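Local coordinates for protein iron transport multicopper oxidase FET3 (Saccharomyces cerevisiae, PDB 1ZPU) that oxidises ferrous to ferric iron with copper centres and molecular oxygen, feeding high-affinity iron uptake, and also acts as a cuprous oxidase, at residues C81-S87 with V499-V505; Y112-K117 with V195-V199; E214-I218 with M434-T438; Y311-H316 with E378-I382. All blocks are in the same frame, centred on the assembly; numbering follows the deposited sequence.

Contact 1: residues C81-S87 with V499-V505; sequences CPIAPGS and VCQSCSV. With NAG (2-acetamido-2-deoxy-beta-D-glucopyranose), chain J; NAG (2-acetamido-2-deoxy-beta-D-glucopyranose), chain B.
C81 opens an extended, non-regular segment (phi/psi -92/162) and is tied covalently to C500: with chi1 p at C81, SG meets C500 SG at 2.1 Å, a disulfide whose chi3 of -141° lies well beyond the usual 90° magnitude. C81 CA lies 5.7 Å from C500 CA, and C81 CB also packs on V505 CG1 at 3.6 Å. P82 follows, its CD 4.0 Å from C503 SG and its CG 3.8 Å from C6 of the NAG in chain B, part of the N56-linked glycan. I83 directs its CA-to-CB bond away, yet its CA lies 4.1 Å from V499 CG1. A84 turns back toward the helix end, CB to C503 CB 4.3 Å. From A84 to S87 runs a type II beta turn, with S87 N bonded to A84 O (3.0 Å) and G86 at positive phi. S87, chi1 m, accepts a hydrogen bond at its OG from S502 OG (2.8 Å). In 499-505 the helical turn finishes in a Schellman motif, S504 at phi/psi 49/51 and V505 N to C500 O 3.0 Å. The disulfide thus joins the first plastocyanin-like domain to helix 494-502, near the chain's C-terminal end, beside strand 88-94, whose M89 touches I83 and V499.

Contact 2: residues Y112-K117 with V195-V199; sequences YEDGMK and VGGFV
This is a buried, mainly polar loop-to-loop contact between the first and second plastocyanin-like domains, joining the segment that leads into strand 117-123 to the loop after strand 187-194. Y112 and E113 lie on a 3-10 turn, with G115 N bonded to Y112 O (3.0 Å). E113 faces G197 (CA-CA 5.6 Å) and K117 faces V195 (7.4 Å). Y112, chi1 p and chi2 81°, donates from OH to G196 O at 2.8 Å, with its ring edge on V195 O (CE1 to O 3.5 Å). K117, chi1 p and then all t, gives a weak hydrogen bond from NZ to V195 O (3.1 Å); S140 OG is another partner of NZ. G197 is tightly fitted: a CB there would lie 2.3 Å from E113 CG, a clash. E141 receives the backbone NH groups of G197, F198 and V199. Y112 also meets the ring of H105, a type 3 copper ligand, and its side chain comes about 3 Å from that of H464, another. This places the contact in the second shell of the multicopper oxidase type 3 site.

Contact 3: residues E214-I218 with M434-T438; sequences EIDGI and MRRDT
D216, R436 and I215 dominate this contact, burying 96, 74 and 69 Å² respectively. D216 sits at the tip of a type I' beta turn, I215 to I218, at the end of strand 210-215; its phi/psi of 42/49 is left-handed, followed by G217 at 80/-7. The turn is closed by I215 N to I218 O (3.0 Å) and I218 N to I215 O (2.7 Å), while G217 N bonds to E214 OE2 at 2.9 Å. With chi1 m, D216 grips R436 in a two-pronged salt bridge: R436 NE to D216 OD1 3.0 Å at 167°, and R436 NH2 to D216 OD2 2.8 Å at 169°. The same D216 OD1 accepts D437 N (3.1 Å) and, weakly, T438 N (3.0 Å). R436 reaches D216 with chi1 p and chi2 t, its CA 5.3 Å from that of D216; its NH1 forms a further salt bridge with D299. I215, chi1 p, lays CB over one face of the R436 guanidinium, 3.7 Å from NH2, and sets CD1 3.8 Å from M434 CG. I218 CG1 packs on R435 O at 3.6 Å. Beyond the carboxylate, D437 O accepts a hydrogen bond from ND1 of H395, a type 2 copper ligand. These contacts form part of the interface between the second and third plastocyanin-like domains beside the copper cluster of a multicopper oxidase.

Contact 4: residues Y311-H316 with E378-I382; sequences YGEPDH and EIVEI
I379 and H316 bury the largest areas in this surface contact, 120 and 82 Å². I379, chi1 m, points CA-to-CB sideways, and its CG2 receives Y311 CB at 3.9 Å and G312 O at 3.7 Å; Y311, chi1 m, starts toward it but its ring leads away. D315, also chi1 m, bends its carboxylate onto the start of the strand: I379 N donates to D315 OD2 at 2.8 Å and 170°, while D315 N bonds back to I379 O at 2.8 Å. H316, chi1 t, has its ring edge near E378, CD2 to OE2 3.0 Å; E378, chi1 p and chi2 t, has its strongest polar partner in E375 N. P314 CG rests 3.4 Å from E381 OE1. With chi1 and chi2 both t, E381 extends to a salt bridge with R450. Backbone bonds fix the register, P314 opposite I379 and H316 opposite V380 (both CA-CA 4.9 Å): H316 N to I379 O is 3.2 Å and E381 N to H316 O 2.9 Å. V380 and H316 point to the same sheet face, CG2 to CB 4.3 Å. Bonding of H316 to the residues flanking V380 marks a parallel beta bridge, here opening the pairing of strands 316-326 and 379-386 in a third-domain cupredoxin sheet.

Overall arrangement
Following the chain from the N terminus, contact 1 opens first, at 81-87, and closes last, at 499-505, tying the first plastocyanin-like domain to helix 494-502 near the C-terminal end; its loop encloses the other three. Contact 2 opens at 112-117 and closes at 195-199, tying the first domain to the second, before contact 3 begins. Contact 3 runs from 214-218 to 434-438, joining the second domain to the third, and contact 4, nested inside it, pairs the start of strand 316-326 with strand 379-386; none of the loops cross. Contacts 3 and 4 reach the same six-stranded sheet, centres about 19 Å apart, whereas contacts 1 and 3 lie on opposite sides of the chain's centre, centres about 34 Å apart.

Contact 1: residues C81-S87 with V499-V505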
loop_
_atom_site.group_PDB
_atom_site.type_symbol
_atom_site.label_atom_id
_atom_site.label_comp_id
_atom_site.label_asym_id
_atom_site.label_seq_id
_atom_site.Cartn_x
_atom_site.Cartn_y
_atom_site.Cartn_z
ATOM N N CYS A 81 9.927 14.011 -9.107
ATOM C CA CYS A 81 11.196 13.930 -8.403
ATOM C C CYS A 81 10.905 14.237 -6.923
ATOM O O CYS A 81 9.833 14.765 -6.619
ATOM C CB CYS A 81 12.229 14.860 -9.033
ATOM S SG CYS A 81 11.679 16.543 -9.123
ATOM N N PRO A 82 11.822 13.868 -5.998
ATOM C CA PRO A 82 11.563 14.012 -4.560
ATOM C C PRO A 82 11.456 15.463 -4.117
ATOM O O PRO A 82 12.104 16.335 -4.717
ATOM C CB PRO A 82 12.813 13.395 -3.919
ATOM C CG PRO A 82 13.430 12.560 -4.969
ATOM C CD PRO A 82 13.159 13.292 -6.236
ATOM N N ILE A 83 10.659 15.717 -3.078
ATOM C CA ILE A 83 10.533 17.062 -2.531
ATOM C C ILE A 83 11.693 17.367 -1.594
ATOM O O ILE A 83 11.811 16.775 -0.525
ATOM C CB ILE A 83 9.205 17.302 -1.788
ATOM C CG1 ILE A 83 8.015 16.930 -2.657
ATOM C CG2 ILE A 83 9.081 18.762 -1.356
ATOM C CD1 ILE A 83 6.797 16.549 -1.851
ATOM N N ALA A 84 12.537 18.304 -2.013
ATOM C CA ALA A 84 13.704 18.721 -1.239
ATOM C C ALA A 84 13.309 19.586 -0.043
ATOM O O ALA A 84 12.289 20.273 -0.092
ATOM C CB ALA A 84 14.675 19.480 -2.131
ATOM N N PRO A 85 14.111 19.551 1.041
ATOM C CA PRO A 85 13.886 20.448 2.175
ATOM C C PRO A 85 13.699 21.900 1.742
ATOM O O PRO A 85 14.513 22.426 0.982
ATOM C CB PRO A 85 15.165 20.297 3.000
ATOM C CG PRO A 85 15.641 18.927 2.700
ATOM C CD PRO A 85 15.254 18.646 1.278
ATOM N N GLY A 86 12.625 22.525 2.215
ATOM C CA GLY A 86 12.290 23.903 1.873
ATOM C C GLY A 86 11.274 24.036 0.753
ATOM O O GLY A 86 10.568 25.045 0.668
ATOM N N SER A 87 11.196 23.017 -0.102
ATOM C CA SER A 87 10.334 23.054 -1.281
ATOM C C SER A 87 8.875 22.688 -0.991
ATOM O O SER A 87 8.563 22.042 0.011
ATOM C CB SER A 87 10.912 22.185 -2.399
ATOM O OG SER A 87 12.117 22.755 -2.909
ATOM N N VAL A 499 9.844 22.059 -8.246
ATOM C CA VAL A 499 10.285 21.037 -7.284
ATOM C C VAL A 499 11.562 20.358 -7.766
ATOM O O VAL A 499 12.514 20.204 -6.999
ATOM C CB VAL A 499 9.203 19.919 -7.062
ATOM C CG1 VAL A 499 9.709 18.830 -6.118
ATOM C CG2 VAL A 499 7.922 20.489 -6.521
ATOM N N CYS A 500 11.561 19.947 -9.034
ATOM C CA CYS A 500 12.704 19.281 -9.657
ATOM C C CYS A 500 13.970 20.115 -9.686
ATOM O O CYS A 500 15.013 19.630 -9.275
ATOM C CB CYS A 500 12.356 18.802 -11.063
ATOM S SG CYS A 500 11.774 17.109 -11.108
ATOM N N GLN A 501 13.881 21.357 -10.164
ATOM C CA GLN A 501 15.047 22.255 -10.205
ATOM C C GLN A 501 15.595 22.490 -8.804
ATOM O O GLN A 501 16.809 22.519 -8.607
ATOM C CB GLN A 501 14.710 23.613 -10.830
ATOM C CG GLN A 501 14.357 23.579 -12.289
ATOM C CD GLN A 501 13.436 24.718 -12.659
ATOM O OE1 GLN A 501 12.288 24.769 -12.209
ATOM N NE2 GLN A 501 13.935 25.651 -13.481
ATOM N N SER A 502 14.687 22.667 -7.848
ATOM C CA SER A 502 15.034 22.928 -6.464
ATOM C C SER A 502 15.730 21.713 -5.849
ATOM O O SER A 502 16.464 21.831 -4.866
ATOM C CB SER A 502 13.751 23.243 -5.693
ATOM O OG SER A 502 13.991 24.064 -4.567
ATOM N N CYS A 503 15.479 20.553 -6.450
ATOM C CA CYS A 503 16.012 19.264 -6.008
ATOM C C CYS A 503 17.277 18.885 -6.778
ATOM O O CYS A 503 17.935 17.889 -6.452
ATOM C CB CYS A 503 14.955 18.197 -6.253
ATOM S SG CYS A 503 15.291 16.599 -5.516
ATOM N N SER A 504 17.600 19.690 -7.794
ATOM C CA SER A 504 18.627 19.378 -8.798
ATOM C C SER A 504 18.476 17.969 -9.410
ATOM O O SER A 504 19.420 17.180 -9.438
ATOM C CB SER A 504 20.036 19.596 -8.231
ATOM O OG SER A 504 20.203 20.928 -7.779
ATOM N N VAL A 505 17.266 17.671 -9.879
ATOM C CA VAL A 505 16.936 16.436 -10.604
ATOM C C VAL A 505 16.434 16.834 -11.993
ATOM O O VAL A 505 15.544 17.689 -12.124
ATOM C CB VAL A 505 15.826 15.618 -9.875
ATOM C CG1 VAL A 505 15.335 14.453 -10.738
ATOM C CG2 VAL A 505 16.322 15.111 -8.529
HETATM C C1 NAG J . 20.953 12.340 -4.951
HETATM C C2 NAG J . 22.207 12.918 -5.585
HETATM C C3 NAG J . 22.660 12.054 -6.771
HETATM C C4 NAG J . 22.719 10.567 -6.362
HETATM C C5 NAG J . 21.447 10.157 -5.611
HETATM C C6 NAG J . 21.419 8.700 -5.128
HETATM C C7 NAG J . 21.459 15.043 -6.792
HETATM C C8 NAG J . 20.635 14.349 -7.855
HETATM N N2 NAG J . 22.054 14.352 -5.808
HETATM O O3 NAG J . 23.909 12.506 -7.272
HETATM O O4 NAG J . 22.930 9.737 -7.490
HETATM O O5 NAG J . 21.279 11.036 -4.521
HETATM O O6 NAG J . 20.581 8.563 -3.985
HETATM O O7 NAG J . 21.592 16.273 -6.841
HETATM C C1 NAG B . 17.099 13.498 -1.551
HETATM C C2 NAG B . 18.114 12.416 -1.128
HETATM C C3 NAG B . 19.454 12.529 -1.875
HETATM C C4 NAG B . 19.283 12.784 -3.376
HETATM C C5 NAG B . 18.217 13.831 -3.698
HETATM C C6 NAG B . 17.130 13.277 -4.636
HETATM C C7 NAG B . 17.943 11.239 0.999
HETATM C C8 NAG B . 18.970 10.180 1.304
HETATM N N2 NAG B . 18.341 12.332 0.317
HETATM O O3 NAG B . 20.177 11.321 -1.720
HETATM O O4 NAG B . 20.512 13.220 -3.897
HETATM O O5 NAG B . 17.688 14.385 -2.488
HETATM O O6 NAG B . 17.673 12.891 -5.884
HETATM O O7 NAG B . 16.764 11.057 1.364
#

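Contact 2: residues Y112-K117 with V195-V199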
loop_
_atom_site.group_PDB
_atom_site.type_symbol
_atom_site.label_atom_id
_atom_site.label_comp_id
_atom_site.label_asym_id
_atom_site.label_seq_id
_atom_site.Cartn_x
_atom_site.Cartn_y
_atom_site.Cartn_z
ATOM N N TYR A 112 6.645 6.883 6.019
ATOM C CA TYR A 112 5.285 6.736 6.587
ATOM C C TYR A 112 5.171 5.941 7.899
ATOM O O TYR A 112 4.305 6.243 8.718
ATOM C CB TYR A 112 4.192 6.361 5.574
ATOM C CG TYR A 112 3.924 4.894 5.309
ATOM C CD1 TYR A 112 3.129 4.120 6.169
ATOM C CD2 TYR A 112 4.404 4.295 4.150
ATOM C CE1 TYR A 112 2.862 2.775 5.884
ATOM C CE2 TYR A 112 4.151 2.978 3.856
ATOM C CZ TYR A 112 3.383 2.220 4.712
ATOM O OH TYR A 112 3.177 0.903 4.356
ATOM N N GLU A 113 6.031 4.947 8.113
ATOM C CA GLU A 113 6.112 4.308 9.434
ATOM C C GLU A 113 6.381 5.304 10.542
ATOM O O GLU A 113 5.945 5.105 11.653
ATOM C CB GLU A 113 7.168 3.202 9.505
ATOM C CG GLU A 113 6.612 1.809 9.182
ATOM C CD GLU A 113 5.932 1.102 10.355
ATOM O OE1 GLU A 113 5.107 1.684 11.104
ATOM O OE2 GLU A 113 6.222 -0.089 10.517
ATOM N N ASP A 114 7.095 6.376 10.241
ATOM C CA ASP A 114 7.406 7.365 11.251
ATOM C C ASP A 114 6.297 8.405 11.408
ATOM O O ASP A 114 6.521 9.474 11.989
ATOM C CB ASP A 114 8.775 8.002 10.976
ATOM C CG ASP A 114 9.949 7.035 11.256
ATOM O OD1 ASP A 114 9.755 6.016 11.971
ATOM O OD2 ASP A 114 11.073 7.296 10.766
ATOM N N GLY A 115 5.107 8.097 10.886
ATOM C CA GLY A 115 3.899 8.854 11.231
ATOM C C GLY A 115 3.176 9.582 10.111
ATOM O O GLY A 115 2.028 10.017 10.302
ATOM N N MET A 116 3.822 9.715 8.950
ATOM C CA MET A 116 3.268 10.513 7.837
ATOM C C MET A 116 2.249 9.714 7.020
ATOM O O MET A 116 2.563 9.186 5.937
ATOM C CB MET A 116 4.387 11.066 6.957
ATOM C CG MET A 116 3.956 12.021 5.901
ATOM S SD MET A 116 5.422 12.801 5.135
ATOM C CE MET A 116 4.692 13.480 3.662
ATOM N N LYS A 117 1.028 9.647 7.539
ATOM C CA LYS A 117 -0.017 8.813 6.961
ATOM C C LYS A 117 -1.361 9.186 7.594
ATOM O O LYS A 117 -1.417 9.640 8.735
ATOM C CB LYS A 117 0.289 7.332 7.183
ATOM C CG LYS A 117 0.397 6.947 8.661
ATOM C CD LYS A 117 1.220 5.676 8.877
ATOM C CE LYS A 117 0.820 4.927 10.159
ATOM N NZ LYS A 117 1.885 3.950 10.564
ATOM N N VAL A 195 -2.757 0.690 8.163
ATOM C CA VAL A 195 -1.812 1.715 7.701
ATOM C C VAL A 195 -0.388 1.406 8.172
ATOM O O VAL A 195 0.439 2.297 8.319
ATOM C CB VAL A 195 -2.241 3.091 8.205
ATOM C CG1 VAL A 195 -3.548 3.534 7.508
ATOM C CG2 VAL A 195 -2.439 3.035 9.701
ATOM N N GLY A 196 -0.115 0.133 8.436
ATOM C CA GLY A 196 1.188 -0.283 8.930
ATOM C C GLY A 196 2.206 -0.354 7.806
ATOM O O GLY A 196 1.870 -0.221 6.621
ATOM N N GLY A 197 3.465 -0.554 8.186
ATOM C CA GLY A 197 4.547 -0.602 7.219
ATOM C C GLY A 197 5.046 -2.017 6.985
ATOM O O GLY A 197 5.802 -2.278 6.051
ATOM N N PHE A 198 4.626 -2.942 7.824
ATOM C CA PHE A 198 5.211 -4.270 7.787
ATOM C C PHE A 198 4.156 -5.352 7.977
ATOM O O PHE A 198 3.774 -6.030 7.046
ATOM C CB PHE A 198 6.328 -4.364 8.854
ATOM C CG PHE A 198 6.996 -5.711 8.965
ATOM C CD1 PHE A 198 6.977 -6.631 7.921
ATOM C CD2 PHE A 198 7.706 -6.033 10.116
ATOM C CE1 PHE A 198 7.636 -7.869 8.038
ATOM C CE2 PHE A 198 8.363 -7.281 10.240
ATOM C CZ PHE A 198 8.321 -8.185 9.201
ATOM N N VAL A 199 3.664 -5.463 9.193
ATOM C CA VAL A 199 3.038 -6.679 9.676
ATOM C C VAL A 199 1.521 -6.815 9.371
ATOM O O VAL A 199 0.738 -5.900 9.601
ATOM C CB VAL A 199 3.380 -6.748 11.178
ATOM C CG1 VAL A 199 2.199 -7.153 12.037
ATOM C CG2 VAL A 199 4.587 -7.614 11.393
#

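Contact 3: residues E214-I218 with M434-T438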
loop_
_atom_site.group_PDB
_atom_site.type_symbol
_atom_site.label_atom_id
_atom_site.label_comp_id
_atom_site.label_asym_id
_atom_site.label_seq_id
_atom_site.Cartn_x
_atom_site.Cartn_y
_atom_site.Cartn_z
ATOM N N GLU A 214 -17.153 -3.654 1.865
ATOM C CA GLU A 214 -16.228 -3.023 0.936
ATOM C C GLU A 214 -14.803 -3.499 1.201
ATOM O O GLU A 214 -14.384 -3.644 2.359
ATOM C CB GLU A 214 -16.311 -1.495 1.063
ATOM C CG GLU A 214 -15.479 -0.724 0.035
ATOM C CD GLU A 214 -14.726 0.478 0.639
ATOM O OE1 GLU A 214 -15.397 1.499 0.938
ATOM O OE2 GLU A 214 -13.473 0.402 0.802
ATOM N N ILE A 215 -14.056 -3.753 0.131
ATOM C CA ILE A 215 -12.597 -3.880 0.241
ATOM C C ILE A 215 -11.904 -2.953 -0.758
ATOM O O ILE A 215 -12.330 -2.848 -1.910
ATOM C CB ILE A 215 -12.099 -5.343 0.065
ATOM C CG1 ILE A 215 -12.545 -5.927 -1.281
ATOM C CG2 ILE A 215 -12.542 -6.209 1.234
ATOM C CD1 ILE A 215 -11.806 -7.165 -1.673
ATOM N N ASP A 216 -10.853 -2.272 -0.305
ATOM C CA ASP A 216 -10.039 -1.383 -1.147
ATOM C C ASP A 216 -10.870 -0.512 -2.093
ATOM O O ASP A 216 -10.587 -0.459 -3.298
ATOM C CB ASP A 216 -9.000 -2.181 -1.965
ATOM C CG ASP A 216 -8.017 -2.980 -1.091
ATOM O OD1 ASP A 216 -7.082 -3.600 -1.661
ATOM O OD2 ASP A 216 -8.173 -2.999 0.150
ATOM N N GLY A 217 -11.905 0.143 -1.572
ATOM C CA GLY A 217 -12.747 1.008 -2.419
ATOM C C GLY A 217 -13.802 0.316 -3.276
ATOM O O GLY A 217 -14.632 0.986 -3.898
ATOM N N ILE A 218 -13.781 -1.018 -3.310
ATOM C CA ILE A 218 -14.732 -1.823 -4.107
ATOM C C ILE A 218 -15.875 -2.366 -3.228
ATOM O O ILE A 218 -15.651 -3.245 -2.385
ATOM C CB ILE A 218 -13.989 -3.011 -4.807
ATOM C CG1 ILE A 218 -12.891 -2.509 -5.770
ATOM C CG2 ILE A 218 -14.958 -3.998 -5.477
ATOM C CD1 ILE A 218 -13.349 -1.598 -6.921
ATOM N N MET A 434 -13.024 -11.300 -7.692
ATOM C CA MET A 434 -12.896 -10.235 -6.721
ATOM C C MET A 434 -11.984 -9.156 -7.305
ATOM O O MET A 434 -11.171 -9.440 -8.185
ATOM C CB MET A 434 -12.330 -10.816 -5.424
ATOM C CG MET A 434 -11.916 -9.810 -4.387
ATOM S SD MET A 434 -10.184 -9.335 -4.566
ATOM C CE MET A 434 -9.324 -10.581 -3.617
ATOM N N ARG A 435 -12.137 -7.924 -6.826
ATOM C CA ARG A 435 -11.303 -6.806 -7.248
ATOM C C ARG A 435 -10.798 -6.013 -6.041
ATOM O O ARG A 435 -11.564 -5.746 -5.101
ATOM C CB ARG A 435 -12.092 -5.887 -8.174
ATOM C CG ARG A 435 -11.844 -6.112 -9.640
ATOM C CD ARG A 435 -13.144 -6.110 -10.426
ATOM N NE ARG A 435 -13.989 -4.954 -10.144
ATOM C CZ ARG A 435 -15.314 -5.012 -10.087
ATOM N NH1 ARG A 435 -15.933 -6.169 -10.286
ATOM N NH2 ARG A 435 -16.022 -3.922 -9.829
ATOM N N ARG A 436 -9.515 -5.641 -6.075
ATOM C CA ARG A 436 -8.923 -4.774 -5.069
ATOM C C ARG A 436 -7.589 -4.217 -5.559
ATOM O O ARG A 436 -7.193 -4.488 -6.698
ATOM C CB ARG A 436 -8.769 -5.505 -3.736
ATOM C CG ARG A 436 -7.822 -6.722 -3.702
ATOM C CD ARG A 436 -7.883 -7.417 -2.332
ATOM N NE ARG A 436 -8.016 -6.423 -1.273
ATOM C CZ ARG A 436 -8.378 -6.672 -0.023
ATOM N NH1 ARG A 436 -8.655 -7.903 0.367
ATOM N NH2 ARG A 436 -8.456 -5.677 0.844
ATOM N N ASP A 437 -6.902 -3.441 -4.714
ATOM C CA ASP A 437 -5.631 -2.843 -5.116
ATOM C C ASP A 437 -4.429 -3.445 -4.398
ATOM O O ASP A 437 -3.285 -3.172 -4.749
ATOM C CB ASP A 437 -5.662 -1.310 -5.014
ATOM C CG ASP A 437 -5.854 -0.814 -3.592
ATOM O OD1 ASP A 437 -6.753 0.038 -3.410
ATOM O OD2 ASP A 437 -5.109 -1.254 -2.672
ATOM N N THR A 438 -4.687 -4.279 -3.402
ATOM C CA THR A 438 -3.608 -4.842 -2.614
ATOM C C THR A 438 -3.985 -6.268 -2.248
ATOM O O THR A 438 -5.070 -6.517 -1.741
ATOM C CB THR A 438 -3.330 -3.964 -1.366
ATOM O OG1 THR A 438 -3.180 -2.590 -1.777
ATOM C CG2 THR A 438 -2.083 -4.420 -0.618
#

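Contact 4: residues Y311-H316 with E378-I382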
loop_
_atom_site.group_PDB
_atom_site.type_symbol
_atom_site.label_atom_id
_atom_site.label_comp_id
_atom_site.label_asym_id
_atom_site.label_seq_id
_atom_site.Cartn_x
_atom_site.Cartn_y
_atom_site.Cartn_z
ATOM N N TYR A 311 -11.854 -10.925 -17.327
ATOM C CA TYR A 311 -11.377 -10.441 -18.618
ATOM C C TYR A 311 -10.953 -11.597 -19.489
ATOM O O TYR A 311 -10.486 -12.612 -18.977
ATOM C CB TYR A 311 -10.201 -9.490 -18.450
ATOM C CG TYR A 311 -10.556 -8.190 -17.773
ATOM C CD1 TYR A 311 -9.884 -7.779 -16.625
ATOM C CD2 TYR A 311 -11.565 -7.368 -18.281
ATOM C CE1 TYR A 311 -10.198 -6.586 -16.000
ATOM C CE2 TYR A 311 -11.894 -6.175 -17.658
ATOM C CZ TYR A 311 -11.203 -5.796 -16.522
ATOM O OH TYR A 311 -11.514 -4.619 -15.905
ATOM N N GLY A 312 -11.122 -11.437 -20.804
ATOM C CA GLY A 312 -10.742 -12.454 -21.780
ATOM C C GLY A 312 -9.247 -12.708 -21.804
ATOM O O GLY A 312 -8.485 -12.121 -21.028
ATOM N N GLU A 313 -8.816 -13.578 -22.706
ATOM C CA GLU A 313 -7.405 -13.951 -22.768
ATOM C C GLU A 313 -6.468 -12.734 -22.801
ATOM O O GLU A 313 -6.701 -11.786 -23.552
ATOM C CB GLU A 313 -7.131 -14.928 -23.920
ATOM C CG GLU A 313 -7.729 -16.329 -23.703
ATOM C CD GLU A 313 -7.157 -17.060 -22.479
ATOM O OE1 GLU A 313 -6.339 -17.985 -22.677
ATOM O OE2 GLU A 313 -7.519 -16.720 -21.323
ATOM N N PRO A 314 -5.415 -12.763 -21.967
ATOM C CA PRO A 314 -4.487 -11.646 -21.796
ATOM C C PRO A 314 -3.689 -11.350 -23.051
ATOM O O PRO A 314 -3.170 -12.270 -23.681
ATOM C CB PRO A 314 -3.521 -12.143 -20.713
ATOM C CG PRO A 314 -4.154 -13.343 -20.120
ATOM C CD PRO A 314 -5.039 -13.926 -21.144
ATOM N N ASP A 315 -3.586 -10.071 -23.396
ATOM C CA ASP A 315 -2.758 -9.624 -24.513
ATOM C C ASP A 315 -1.292 -9.539 -24.115
ATOM O O ASP A 315 -0.395 -9.621 -24.956
ATOM C CB ASP A 315 -3.229 -8.256 -24.991
ATOM C CG ASP A 315 -4.657 -8.277 -25.475
ATOM O OD1 ASP A 315 -4.952 -9.054 -26.410
ATOM O OD2 ASP A 315 -5.482 -7.523 -24.920
ATOM N N HIS A 316 -1.063 -9.380 -22.821
ATOM C CA HIS A 316 0.254 -9.133 -22.294
ATOM C C HIS A 316 0.371 -9.878 -20.970
ATOM O O HIS A 316 -0.361 -9.579 -20.020
ATOM C CB HIS A 316 0.418 -7.624 -22.075
ATOM C CG HIS A 316 1.833 -7.179 -21.888
ATOM N ND1 HIS A 316 2.860 -8.047 -21.586
ATOM C CD2 HIS A 316 2.385 -5.945 -21.922
ATOM C CE1 HIS A 316 3.988 -7.371 -21.461
ATOM N NE2 HIS A 316 3.725 -6.091 -21.656
ATOM N N GLU A 378 -5.050 -2.942 -23.908
ATOM C CA GLU A 378 -4.806 -4.367 -23.786
ATOM C C GLU A 378 -5.156 -4.931 -22.429
ATOM O O GLU A 378 -5.123 -4.222 -21.414
ATOM C CB GLU A 378 -3.356 -4.694 -24.112
ATOM C CG GLU A 378 -2.319 -4.080 -23.190
ATOM C CD GLU A 378 -0.906 -4.552 -23.519
ATOM O OE1 GLU A 378 -0.705 -5.173 -24.595
ATOM O OE2 GLU A 378 0.011 -4.298 -22.702
ATOM N N ILE A 379 -5.492 -6.215 -22.409
ATOM C CA ILE A 379 -5.718 -6.914 -21.154
ATOM C C ILE A 379 -4.376 -7.454 -20.649
ATOM O O ILE A 379 -3.709 -8.243 -21.327
ATOM C CB ILE A 379 -6.789 -8.013 -21.320
ATOM C CG1 ILE A 379 -8.170 -7.362 -21.459
ATOM C CG2 ILE A 379 -6.761 -9.000 -20.141
ATOM C CD1 ILE A 379 -9.092 -8.079 -22.425
ATOM N N VAL A 380 -3.979 -6.993 -19.466
ATOM C CA VAL A 380 -2.694 -7.353 -18.863
ATOM C C VAL A 380 -2.887 -8.360 -17.735
ATOM O O VAL A 380 -3.802 -8.238 -16.931
ATOM C CB VAL A 380 -1.954 -6.108 -18.304
ATOM C CG1 VAL A 380 -0.596 -6.493 -17.718
ATOM C CG2 VAL A 380 -1.771 -5.057 -19.386
ATOM N N GLU A 381 -2.011 -9.354 -17.689
ATOM C CA GLU A 381 -2.019 -10.348 -16.636
ATOM C C GLU A 381 -0.653 -10.381 -15.962
ATOM O O GLU A 381 0.380 -10.511 -16.630
ATOM C CB GLU A 381 -2.388 -11.716 -17.213
ATOM C CG GLU A 381 -2.075 -12.909 -16.330
ATOM C CD GLU A 381 -2.588 -14.219 -16.916
ATOM O OE1 GLU A 381 -3.826 -14.420 -16.945
ATOM O OE2 GLU A 381 -1.760 -15.060 -17.346
ATOM N N ILE A 382 -0.656 -10.242 -14.639
ATOM C CA ILE A 382 0.558 -10.369 -13.842
ATOM C C ILE A 382 0.552 -11.724 -13.148
ATOM O O ILE A 382 -0.351 -12.050 -12.389
ATOM C CB ILE A 382 0.711 -9.216 -12.814
ATOM C CG1 ILE A 382 1.034 -7.914 -13.533
ATOM C CG2 ILE A 382 1.826 -9.503 -11.830
ATOM C CD1 ILE A 382 0.807 -6.673 -12.692
#